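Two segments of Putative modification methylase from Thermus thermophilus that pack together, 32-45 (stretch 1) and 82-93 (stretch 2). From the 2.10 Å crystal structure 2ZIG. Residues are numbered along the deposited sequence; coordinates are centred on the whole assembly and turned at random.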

ATOM      1  N   VAL B  32      -8.661 -26.507   9.071  1.00 40.64           N
ATOM      2  CA  VAL B  32     -10.000 -26.256   9.593  1.00 38.10           C
ATOM      3  C   VAL B  32     -10.897 -25.611   8.546  1.00 38.42           C
ATOM      4  O   VAL B  32     -12.023 -26.054   8.325  1.00 35.80           O
ATOM      5  CB  VAL B  32      -9.948 -25.358  10.846  1.00 39.27           C
ATOM      6  CG1 VAL B  32     -11.357 -25.041  11.329  1.00 37.65           C
ATOM      7  CG2 VAL B  32      -9.162 -26.062  11.947  1.00 36.70           C
ATOM      8  N   LEU B  33     -10.400 -24.569   7.889  1.00 38.57           N
ATOM      9  CA  LEU B  33     -11.194 -23.896   6.871  1.00 37.99           C
ATOM     10  C   LEU B  33     -11.591 -24.869   5.767  1.00 38.64           C
ATOM     11  O   LEU B  33     -12.730 -24.858   5.297  1.00 38.84           O
ATOM     12  CB  LEU B  33     -10.418 -22.723   6.263  1.00 37.47           C
ATOM     13  CG  LEU B  33     -10.044 -21.564   7.194  1.00 34.86           C
ATOM     14  CD1 LEU B  33      -9.394 -20.467   6.382  1.00 33.93           C
ATOM     15  CD2 LEU B  33     -11.275 -21.041   7.906  1.00 35.32           C
ATOM     16  N   ALA B  34     -10.647 -25.712   5.358  1.00 38.74           N
ATOM     17  CA  ALA B  34     -10.909 -26.682   4.302  1.00 37.75           C
ATOM     18  C   ALA B  34     -12.076 -27.592   4.662  1.00 37.38           C
ATOM     19  O   ALA B  34     -12.672 -28.208   3.785  1.00 38.04           O
ATOM     20  CB  ALA B  34      -9.667 -27.514   4.033  1.00 37.46           C
ATOM     21  N   SER B  35     -12.410 -27.665   5.947  1.00 36.75           N
ATOM     22  CA  SER B  35     -13.504 -28.519   6.386  1.00 35.94           C
ATOM     23  C   SER B  35     -14.851 -27.814   6.442  1.00 37.60           C
ATOM     24  O   SER B  35     -15.837 -28.401   6.894  1.00 38.03           O
ATOM     25  CB  SER B  35     -13.192 -29.122   7.755  1.00 34.65           C
ATOM     26  OG  SER B  35     -13.400 -28.182   8.789  1.00 38.20           O
ATOM     27  N   PHE B  36     -14.899 -26.558   5.996  1.00 37.62           N
ATOM     28  CA  PHE B  36     -16.154 -25.808   5.985  1.00 37.30           C
ATOM     29  C   PHE B  36     -16.707 -25.776   4.565  1.00 37.76           C
ATOM     30  O   PHE B  36     -15.947 -25.747   3.597  1.00 35.17           O
ATOM     31  CB  PHE B  36     -15.955 -24.361   6.463  1.00 37.97           C
ATOM     32  CG  PHE B  36     -15.451 -24.241   7.871  1.00 37.22           C
ATOM     33  CD1 PHE B  36     -15.770 -25.197   8.829  1.00 39.62           C
ATOM     34  CD2 PHE B  36     -14.686 -23.143   8.249  1.00 37.84           C
ATOM     35  CE1 PHE B  36     -15.335 -25.063  10.151  1.00 38.75           C
ATOM     36  CE2 PHE B  36     -14.246 -22.997   9.565  1.00 37.28           C
ATOM     37  CZ  PHE B  36     -14.571 -23.958  10.518  1.00 39.40           C
ATOM     38  N   PRO B  37     -18.044 -25.768   4.425  1.00 39.06           N
ATOM     39  CA  PRO B  37     -18.713 -25.740   3.118  1.00 39.01           C
ATOM     40  C   PRO B  37     -18.451 -24.457   2.340  1.00 39.92           C
ATOM     41  O   PRO B  37     -18.351 -23.374   2.921  1.00 41.52           O
ATOM     42  CB  PRO B  37     -20.184 -25.905   3.481  1.00 38.81           C
ATOM     43  CG  PRO B  37     -20.268 -25.233   4.819  1.00 39.07           C
ATOM     44  CD  PRO B  37     -19.028 -25.721   5.521  1.00 38.17           C
ATOM     45  N   GLU B  38     -18.350 -24.586   1.021  1.00 40.17           N
ATOM     46  CA  GLU B  38     -18.097 -23.449   0.147  1.00 39.92           C
ATOM     47  C   GLU B  38     -19.215 -22.418   0.197  1.00 39.24           C
ATOM     48  O   GLU B  38     -20.354 -22.733   0.525  1.00 39.71           O
ATOM     49  CB  GLU B  38     -17.915 -23.926  -1.291  1.00 41.37           C
ATOM     50  CG  GLU B  38     -17.784 -22.796  -2.301  1.00 47.37           C
ATOM     51  CD  GLU B  38     -17.768 -23.290  -3.735  1.00 49.97           C
ATOM     52  OE1 GLU B  38     -18.689 -24.050  -4.108  1.00 51.55           O
ATOM     53  OE2 GLU B  38     -16.843 -22.916  -4.487  1.00 51.84           O
ATOM     54  N   ALA B  39     -18.870 -21.180  -0.136  1.00 38.15           N
ATOM     55  CA  ALA B  39     -19.819 -20.077  -0.149  1.00 35.53           C
ATOM     56  C   ALA B  39     -20.671 -20.005   1.109  1.00 34.26           C
ATOM     57  O   ALA B  39     -21.872 -19.764   1.030  1.00 35.11           O
ATOM     58  CB  ALA B  39     -20.710 -20.178  -1.371  1.00 35.92           C
ATOM     59  N   SER B  40     -20.052 -20.209   2.267  1.00 31.91           N
ATOM     60  CA  SER B  40     -20.772 -20.153   3.530  1.00 32.07           C
ATOM     61  C   SER B  40     -20.355 -18.964   4.405  1.00 33.07           C
ATOM     62  O   SER B  40     -20.916 -18.766   5.479  1.00 32.26           O
ATOM     63  CB  SER B  40     -20.560 -21.450   4.315  1.00 32.91           C
ATOM     64  OG  SER B  40     -19.192 -21.645   4.636  1.00 31.67           O
ATOM     65  N   VAL B  41     -19.374 -18.184   3.951  1.00 32.41           N
ATOM     66  CA  VAL B  41     -18.890 -17.035   4.721  1.00 30.51           C
ATOM     67  C   VAL B  41     -19.100 -15.727   3.967  1.00 29.69           C
ATOM     68  O   VAL B  41     -18.836 -15.638   2.770  1.00 28.26           O
ATOM     69  CB  VAL B  41     -17.393 -17.194   5.069  1.00 30.68           C
ATOM     70  CG1 VAL B  41     -16.861 -15.918   5.708  1.00 33.68           C
ATOM     71  CG2 VAL B  41     -17.213 -18.367   6.017  1.00 28.33           C
ATOM     72  N   HIS B  42     -19.566 -14.708   4.682  1.00 28.41           N
ATOM     73  CA  HIS B  42     -19.849 -13.416   4.063  1.00 29.66           C
ATOM     74  C   HIS B  42     -18.724 -12.393   4.120  1.00 28.04           C
ATOM     75  O   HIS B  42     -18.544 -11.615   3.189  1.00 28.83           O
ATOM     76  CB  HIS B  42     -21.103 -12.820   4.702  1.00 30.12           C
ATOM     77  CG  HIS B  42     -22.265 -13.760   4.707  1.00 31.88           C
ATOM     78  ND1 HIS B  42     -22.911 -14.148   3.553  1.00 31.61           N
ATOM     79  CD2 HIS B  42     -22.853 -14.442   5.717  1.00 30.73           C
ATOM     80  CE1 HIS B  42     -23.847 -15.030   3.851  1.00 32.78           C
ATOM     81  NE2 HIS B  42     -23.833 -15.227   5.157  1.00 35.05           N
ATOM     82  N   LEU B  43     -17.976 -12.394   5.215  1.00 27.13           N
ATOM     83  CA  LEU B  43     -16.888 -11.447   5.403  1.00 25.92           C
ATOM     84  C   LEU B  43     -15.798 -12.031   6.271  1.00 24.30           C
ATOM     85  O   LEU B  43     -16.076 -12.777   7.198  1.00 26.32           O
ATOM     86  CB  LEU B  43     -17.408 -10.174   6.082  1.00 24.16           C
ATOM     87  CG  LEU B  43     -16.377  -9.175   6.627  1.00 24.51           C
ATOM     88  CD1 LEU B  43     -15.595  -8.580   5.469  1.00 23.07           C
ATOM     89  CD2 LEU B  43     -17.083  -8.071   7.414  1.00 22.50           C
ATOM     90  N   VAL B  44     -14.558 -11.673   5.967  1.00 25.69           N
ATOM     91  CA  VAL B  44     -13.411 -12.110   6.750  1.00 23.90           C
ATOM     92  C   VAL B  44     -12.593 -10.876   7.166  1.00 23.04           C
ATOM     93  O   VAL B  44     -12.233 -10.045   6.335  1.00 24.20           O
ATOM     94  CB  VAL B  44     -12.483 -13.044   5.934  1.00 27.22           C
ATOM     95  CG1 VAL B  44     -11.280 -13.443   6.772  1.00 27.01           C
ATOM     96  CG2 VAL B  44     -13.247 -14.278   5.472  1.00 26.01           C
ATOM     97  N   VAL B  45     -12.319 -10.740   8.455  1.00 23.39           N
ATOM     98  CA  VAL B  45     -11.500  -9.631   8.925  1.00 20.91           C
ATOM     99  C   VAL B  45     -10.400 -10.290   9.724  1.00 22.91           C
ATOM    100  O   VAL B  45     -10.671 -11.067  10.648  1.00 21.15           O
ATOM    101  CB  VAL B  45     -12.282  -8.675   9.832  1.00 18.57           C
ATOM    102  CG1 VAL B  45     -11.346  -7.578  10.370  1.00 17.24           C
ATOM    103  CG2 VAL B  45     -13.431  -8.065   9.060  1.00 17.73           C
ATOM    104  N   GLU B  82      -8.562 -20.979   0.797  1.00 33.30           N
ATOM    105  CA  GLU B  82      -9.766 -21.491   1.438  1.00 35.60           C
ATOM    106  C   GLU B  82     -10.765 -20.356   1.644  1.00 34.73           C
ATOM    107  O   GLU B  82     -11.968 -20.538   1.448  1.00 35.32           O
ATOM    108  CB  GLU B  82      -9.438 -22.134   2.792  1.00 38.00           C
ATOM    109  CG  GLU B  82      -8.769 -23.495   2.694  1.00 41.63           C
ATOM    110  CD  GLU B  82      -9.527 -24.443   1.783  1.00 41.59           C
ATOM    111  OE1 GLU B  82     -10.748 -24.602   1.966  1.00 41.82           O
ATOM    112  OE2 GLU B  82      -8.898 -25.030   0.882  1.00 46.11           O
ATOM    113  N   VAL B  83     -10.267 -19.189   2.048  1.00 33.53           N
ATOM    114  CA  VAL B  83     -11.138 -18.040   2.259  1.00 30.58           C
ATOM    115  C   VAL B  83     -11.894 -17.739   0.970  1.00 29.58           C
ATOM    116  O   VAL B  83     -13.096 -17.497   0.991  1.00 29.63           O
ATOM    117  CB  VAL B  83     -10.338 -16.773   2.664  1.00 30.73           C
ATOM    118  CG1 VAL B  83     -11.234 -15.521   2.540  1.00 24.31           C
ATOM    119  CG2 VAL B  83      -9.831 -16.920   4.097  1.00 27.98           C
ATOM    120  N   PHE B  84     -11.189 -17.769  -0.153  1.00 29.26           N
ATOM    121  CA  PHE B  84     -11.823 -17.480  -1.428  1.00 30.58           C
ATOM    122  C   PHE B  84     -12.949 -18.468  -1.720  1.00 32.00           C
ATOM    123  O   PHE B  84     -13.965 -18.118  -2.325  1.00 32.87           O
ATOM    124  CB  PHE B  84     -10.787 -17.514  -2.548  1.00 29.47           C
ATOM    125  CG  PHE B  84     -11.348 -17.186  -3.906  1.00 32.35           C
ATOM    126  CD1 PHE B  84     -11.893 -18.181  -4.712  1.00 33.18           C
ATOM    127  CD2 PHE B  84     -11.350 -15.879  -4.373  1.00 31.98           C
ATOM    128  CE1 PHE B  84     -12.433 -17.874  -5.967  1.00 30.54           C
ATOM    129  CE2 PHE B  84     -11.887 -15.569  -5.621  1.00 33.04           C
ATOM    130  CZ  PHE B  84     -12.428 -16.572  -6.416  1.00 32.26           C
ATOM    131  N   ARG B  85     -12.763 -19.702  -1.274  1.00 31.41           N
ATOM    132  CA  ARG B  85     -13.745 -20.748  -1.494  1.00 33.08           C
ATOM    133  C   ARG B  85     -14.919 -20.621  -0.524  1.00 33.59           C
ATOM    134  O   ARG B  85     -16.072 -20.848  -0.893  1.00 33.20           O
ATOM    135  CB  ARG B  85     -13.066 -22.109  -1.342  1.00 34.06           C
ATOM    136  CG  ARG B  85     -13.747 -23.232  -2.078  1.00 35.96           C
ATOM    137  CD  ARG B  85     -14.419 -24.161  -1.110  1.00 38.33           C
ATOM    138  NE  ARG B  85     -13.505 -24.593  -0.061  1.00 36.92           N
ATOM    139  CZ  ARG B  85     -13.881 -25.315   0.988  1.00 38.32           C
ATOM    140  NH1 ARG B  85     -15.148 -25.685   1.112  1.00 34.93           N
ATOM    141  NH2 ARG B  85     -12.999 -25.647   1.922  1.00 38.85           N
ATOM    142  N   LEU B  86     -14.619 -20.254   0.718  1.00 33.38           N
ATOM    143  CA  LEU B  86     -15.640 -20.092   1.744  1.00 34.50           C
ATOM    144  C   LEU B  86     -16.502 -18.853   1.500  1.00 35.09           C
ATOM    145  O   LEU B  86     -17.708 -18.853   1.746  1.00 36.13           O
ATOM    146  CB  LEU B  86     -14.974 -19.985   3.120  1.00 35.28           C
ATOM    147  CG  LEU B  86     -14.604 -21.246   3.904  1.00 36.20           C
ATOM    148  CD1 LEU B  86     -14.137 -22.342   2.976  1.00 38.61           C
ATOM    149  CD2 LEU B  86     -13.528 -20.899   4.916  1.00 35.89           C
ATOM    150  N   LEU B  87     -15.875 -17.795   1.014  1.00 35.08           N
ATOM    151  CA  LEU B  87     -16.567 -16.541   0.749  1.00 34.24           C
ATOM    152  C   LEU B  87     -17.714 -16.707  -0.254  1.00 34.91           C
ATOM    153  O   LEU B  87     -17.604 -17.469  -1.225  1.00 34.35           O
ATOM    154  CB  LEU B  87     -15.554 -15.526   0.215  1.00 34.81           C
ATOM    155  CG  LEU B  87     -15.424 -14.125   0.821  1.00 35.31           C
ATOM    156  CD1 LEU B  87     -15.336 -14.183   2.338  1.00 31.75           C
ATOM    157  CD2 LEU B  87     -14.179 -13.465   0.231  1.00 31.46           C
ATOM    158  N   VAL B  88     -18.820 -16.010  -0.008  1.00 32.48           N
ATOM    159  CA  VAL B  88     -19.947 -16.054  -0.925  1.00 31.86           C
ATOM    160  C   VAL B  88     -19.612 -15.023  -1.991  1.00 34.06           C
ATOM    161  O   VAL B  88     -18.972 -14.012  -1.702  1.00 32.88           O
ATOM    162  CB  VAL B  88     -21.275 -15.647  -0.245  1.00 32.24           C
ATOM    163  CG1 VAL B  88     -21.568 -16.564   0.923  1.00 29.85           C
ATOM    164  CG2 VAL B  88     -21.210 -14.194   0.215  1.00 31.92           C
ATOM    165  N   PRO B  89     -20.027 -15.263  -3.244  1.00 34.98           N
ATOM    166  CA  PRO B  89     -19.724 -14.289  -4.298  1.00 33.96           C
ATOM    167  C   PRO B  89     -20.086 -12.885  -3.849  1.00 34.36           C
ATOM    168  O   PRO B  89     -21.189 -12.653  -3.367  1.00 35.34           O
ATOM    169  CB  PRO B  89     -20.585 -14.769  -5.460  1.00 35.56           C
ATOM    170  CG  PRO B  89     -20.530 -16.268  -5.287  1.00 34.83           C
ATOM    171  CD  PRO B  89     -20.744 -16.429  -3.788  1.00 34.18           C
ATOM    172  N   GLY B  90     -19.153 -11.951  -4.003  1.00 35.19           N
ATOM    173  CA  GLY B  90     -19.414 -10.583  -3.596  1.00 35.78           C
ATOM    174  C   GLY B  90     -18.886 -10.291  -2.202  1.00 35.63           C
ATOM    175  O   GLY B  90     -18.719  -9.130  -1.830  1.00 37.48           O
ATOM    176  N   GLY B  91     -18.634 -11.343  -1.429  1.00 33.68           N
ATOM    177  CA  GLY B  91     -18.112 -11.174  -0.086  1.00 32.04           C
ATOM    178  C   GLY B  91     -16.652 -10.761  -0.190  1.00 31.62           C
ATOM    179  O   GLY B  91     -16.069 -10.810  -1.271  1.00 32.52           O
ATOM    180  N   ARG B  92     -16.040 -10.366   0.917  1.00 28.33           N
ATOM    181  CA  ARG B  92     -14.654  -9.942   0.834  1.00 26.24           C
ATOM    182  C   ARG B  92     -13.770 -10.371   1.983  1.00 24.56           C
ATOM    183  O   ARG B  92     -14.239 -10.696   3.076  1.00 26.10           O
ATOM    184  CB  ARG B  92     -14.579  -8.415   0.681  1.00 25.19           C
ATOM    185  CG  ARG B  92     -15.094  -7.615   1.875  1.00 27.63           C
ATOM    186  CD  ARG B  92     -14.932  -6.111   1.647  1.00 29.10           C
ATOM    187  NE  ARG B  92     -15.794  -5.633   0.567  1.00 29.30           N
ATOM    188  CZ  ARG B  92     -15.705  -4.431   0.004  1.00 29.84           C
ATOM    189  NH1 ARG B  92     -14.783  -3.562   0.410  1.00 29.13           N
ATOM    190  NH2 ARG B  92     -16.541  -4.095  -0.967  1.00 27.52           N
ATOM    191  N   LEU B  93     -12.475 -10.389   1.699  1.00 23.87           N
ATOM    192  CA  LEU B  93     -11.461 -10.720   2.680  1.00 22.52           C
ATOM    193  C   LEU B  93     -10.761  -9.396   3.014  1.00 21.81           C
ATOM    194  O   LEU B  93     -10.158  -8.764   2.145  1.00 20.91           O
ATOM    195  CB  LEU B  93     -10.473 -11.726   2.087  1.00 21.28           C
ATOM    196  CG  LEU B  93      -9.069 -11.835   2.682  1.00 21.85           C
ATOM    197  CD1 LEU B  93      -9.100 -12.489   4.055  1.00 20.77           C
ATOM    198  CD2 LEU B  93      -8.210 -12.640   1.733  1.00 23.33           C
TER
HETATM  199  O   HOH W   1     -18.369  -8.827   2.608  1.00 28.14           O

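The contact reads as a lesson in using up backbone polar groups, with one arginine, a helix end and two short parallel strand pairings sharing the work. From the last turn of the helix in stretch 2, Arg85 sends its guanidinium across to the carbonyls that stretch 1 presents as its own helix gives way to loop. Arg85 NH1 donates to Phe36 O at 2.6 Å, and Arg85 NH2 makes a weak bond to Ala34 O at 3.2 Å, both acceptors lying at the edge of the guanidinium. Arg85 NH2 also makes a very short salt bridge to Glu82 OE1, 2.5 Å, one helical turn earlier. A long, charged donor suits this place: it reaches two carbonyls at once, while Glu82 pairs with its charge.

The end of that helix supplies acceptors in return. Carbonyls in the last turn lack the usual amide partners further along, and the loop of stretch 1 provides them. Ala39 N donates to Arg85 O at 2.9 Å, nearly straight; Val41 N donates to Leu86 O at 2.8 Å, and Ser40 N adds a weak bond to Leu86 O, also at 2.8 Å. The Ser40 hydroxyl turns back to its own loop, with Ser40 OG giving a hydrogen bond to Pro37 O at 2.6 Å.

Here the two segments pair in parallel, first at Val41 and Leu87, and again after a corner in each, at Val44 and Leu93. Val88 N donates to Val41 O at 2.8 Å, and Leu87 CA approaches Val41 O at 3.2 Å in a CA-H...O contact. Stretch 2 then makes a type II turn from Val88 to Gly91, closed by Gly91 N to Val88 O at 2.7 Å. The backbone angles of Gly90 call for glycine, and a CB on Gly91 would run into His42 O. That carbonyl instead accepts from a water, 2.9 Å from water O to His42 O; the water in turn accepts a weak bond from Arg92 N, 3.3 Å from its O, and so bridges the two segments. Beyond it, Val44 N donates directly to Arg92 O at 3.1 Å.

Aliphatic side chains fill the space between these bonds. The stretches bury 938 Å² between them, and Val41, Val44, Leu86 and Leu87 are buried. Leu33 CD2 meets Leu86 CD2 at 3.7 Å, while the Phe36 ring offers its edge to that same methyl. Val41 and Leu87 share a face in the first pairing, Val44 and Leu93 in the second: Val44 CG1 packs on Leu93 CD1 at 3.6 Å, and Val44 CG2 lies 3.8 Å from both Leu87 CD1 and Val83 CG1. Compact branched valines suit strands packed this closely, and the leucines reach across to meet them.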